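Local coordinates for protein CurF (Lyngbya majuscula, PDB 2Q35) that probably catalyses, as the crotonase-fold ECH2 domain of CurF, a decarboxylation step in polyketide chain beta-branching, at residues Y130-V135 / V228-P233. The protein carries 1 engineered substitution. Residues are numbered along the deposited sequence; the frame is centred on the assembly and turned at random.
Sequences YGFTPV and VTFNQP
Phe132 and Phe230 meet in an edge-to-face (T-shaped) aromatic pair where, in this crotonase-fold domain, the loop after helix 127-130 packs against the C-terminal end of the long helix 197-230, an example of a loop held on a helix by two rings with a polar contact beside them. The side chains run side by side and point the same way, yet their ring planes stand at 64° to each other, with centroids 4.9 Å apart. Phe230 CG lies anti to the backbone N (chi1 -177°), which sets the direction in which its ring leaves the helix. This is the tight part: Phe230 CD1 sits over one face of the Phe132 ring, toward the rim, 3.3 Å from Phe132 CD2. His226 touches both rings, and Lys72 makes a cation-pi contact with Phe230. An alanine in place of Phe132 would probably open a gap beside Phe230 and leave CD1 of that ring without the aromatic face beneath it. Next to the rings, Thr133 OG1 and Thr229 OG1 lie 2.9 Å apart, on side chains that cross at about a right angle, while Leu203 and Ser199 of the second subunit pack on these threonines. Beyond Phe230 the solvent side begins: exposed Asn231 centres an inverse gamma turn, and neither it nor partly exposed Gln232 touches segment 130-135. Gln232 NE2 instead donates to Val228 O at 2.8 Å, nearly straight at 169°, from above the carbonyl plane.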
loop_
_atom_site.group_PDB
_atom_site.type_symbol
_atom_site.label_atom_id
_atom_site.label_comp_id
_atom_site.label_asym_id
_atom_site.label_seq_id
_atom_site.Cartn_x
_atom_site.Cartn_y
_atom_site.Cartn_z
ATOM N N TYR A 130 -7.807 17.746 19.508
ATOM C CA TYR A 130 -8.353 17.907 20.858
ATOM C C TYR A 130 -7.430 17.351 21.927
ATOM O O TYR A 130 -7.592 17.670 23.094
ATOM C CB TYR A 130 -9.685 17.184 21.004
ATOM C CG TYR A 130 -10.756 17.625 20.042
ATOM C CD1 TYR A 130 -11.212 18.941 20.037
ATOM C CD2 TYR A 130 -11.321 16.720 19.149
ATOM C CE1 TYR A 130 -12.204 19.345 19.166
ATOM C CE2 TYR A 130 -12.330 17.110 18.265
ATOM C CZ TYR A 130 -12.758 18.428 18.280
ATOM O OH TYR A 130 -13.762 18.815 17.406
ATOM N N GLY A 131 -6.506 16.478 21.527
ATOM C CA GLY A 131 -5.454 16.014 22.427
ATOM C C GLY A 131 -5.578 14.566 22.842
ATOM O O GLY A 131 -4.824 14.126 23.714
ATOM N N PHE A 132 -6.515 13.830 22.230
ATOM C CA PHE A 132 -6.737 12.421 22.620
ATOM C C PHE A 132 -6.676 11.502 21.403
ATOM O O PHE A 132 -6.635 11.962 20.252
ATOM C CB PHE A 132 -8.042 12.234 23.412
ATOM C CG PHE A 132 -9.262 12.769 22.721
ATOM C CD1 PHE A 132 -9.820 12.096 21.649
ATOM C CD2 PHE A 132 -9.851 13.957 23.144
ATOM C CE1 PHE A 132 -10.949 12.593 20.998
ATOM C CE2 PHE A 132 -10.983 14.460 22.489
ATOM C CZ PHE A 132 -11.525 13.782 21.434
ATOM N N THR A 133 -6.594 10.202 21.660
ATOM C CA THR A 133 -6.361 9.220 20.585
ATOM C C THR A 133 -7.673 8.807 19.905
ATOM O O THR A 133 -8.757 9.035 20.457
ATOM C CB THR A 133 -5.638 7.978 21.135
ATOM O OG1 THR A 133 -6.405 7.454 22.225
ATOM C CG2 THR A 133 -4.249 8.357 21.673
ATOM N N PRO A 134 -7.593 8.254 18.680
ATOM C CA PRO A 134 -8.808 7.951 17.886
ATOM C C PRO A 134 -9.727 6.865 18.446
ATOM O O PRO A 134 -9.356 6.120 19.362
ATOM C CB PRO A 134 -8.244 7.482 16.528
ATOM C CG PRO A 134 -6.856 8.047 16.484
ATOM C CD PRO A 134 -6.350 8.022 17.907
ATOM N N VAL A 135 -10.940 6.827 17.900
ATOM C CA VAL A 135 -11.888 5.730 18.059
ATOM C C VAL A 135 -12.408 5.324 16.687
ATOM O O VAL A 135 -12.242 6.050 15.693
ATOM C CB VAL A 135 -13.095 6.108 18.980
ATOM C CG1 VAL A 135 -12.611 6.340 20.377
ATOM C CG2 VAL A 135 -13.793 7.365 18.460
ATOM N N VAL A 228 -8.212 6.219 28.266
ATOM C CA VAL A 228 -7.130 6.736 29.100
ATOM C C VAL A 228 -6.772 8.161 28.672
ATOM O O VAL A 228 -6.668 9.059 29.509
ATOM C CB VAL A 228 -5.879 5.841 29.030
ATOM C CG1 VAL A 228 -4.699 6.476 29.764
ATOM C CG2 VAL A 228 -6.194 4.498 29.619
ATOM N N THR A 229 -6.568 8.352 27.371
ATOM C CA THR A 229 -6.054 9.649 26.901
ATOM C C THR A 229 -7.095 10.768 26.905
ATOM O O THR A 229 -6.732 11.958 27.013
ATOM C CB THR A 229 -5.385 9.543 25.518
ATOM O OG1 THR A 229 -6.363 9.186 24.534
ATOM C CG2 THR A 229 -4.257 8.526 25.526
ATOM N N PHE A 230 -8.366 10.399 26.762
ATOM C CA PHE A 230 -9.472 11.375 26.809
ATOM C C PHE A 230 -9.675 11.887 28.223
ATOM O O PHE A 230 -9.987 13.073 28.439
ATOM C CB PHE A 230 -10.770 10.770 26.266
ATOM C CG PHE A 230 -11.922 11.739 26.215
ATOM C CD1 PHE A 230 -12.124 12.542 25.097
ATOM C CD2 PHE A 230 -12.810 11.829 27.269
ATOM C CE1 PHE A 230 -13.192 13.442 25.050
ATOM C CE2 PHE A 230 -13.884 12.719 27.245
ATOM C CZ PHE A 230 -14.076 13.524 26.126
ATOM N N ASN A 231 -9.496 10.997 29.201
ATOM C CA ASN A 231 -9.732 11.370 30.589
ATOM C C ASN A 231 -8.454 11.830 31.284
ATOM O O ASN A 231 -7.961 11.190 32.235
ATOM C CB ASN A 231 -10.427 10.222 31.333
ATOM C CG ASN A 231 -11.820 9.940 30.776
ATOM O OD1 ASN A 231 -12.748 10.740 30.958
ATOM N ND2 ASN A 231 -11.966 8.824 30.061
ATOM N N GLN A 232 -7.911 12.926 30.770
ATOM C CA GLN A 232 -6.757 13.589 31.350
ATOM C C GLN A 232 -7.160 15.038 31.611
ATOM O O GLN A 232 -7.984 15.597 30.865
ATOM C CB GLN A 232 -5.547 13.519 30.413
ATOM C CG GLN A 232 -5.003 12.091 30.169
ATOM C CD GLN A 232 -4.600 11.340 31.464
ATOM O OE1 GLN A 232 -3.965 11.904 32.373
ATOM N NE2 GLN A 232 -4.942 10.045 31.526
ATOM N N PRO A 233 -6.599 15.641 32.672
ATOM C CA PRO A 233 -6.998 16.961 33.169
ATOM C C PRO A 233 -7.194 18.045 32.103
ATOM O O PRO A 233 -8.202 18.758 32.143
ATOM C CB PRO A 233 -5.855 17.329 34.124
ATOM C CG PRO A 233 -5.405 16.000 34.673
ATOM C CD PRO A 233 -5.558 15.022 33.526
#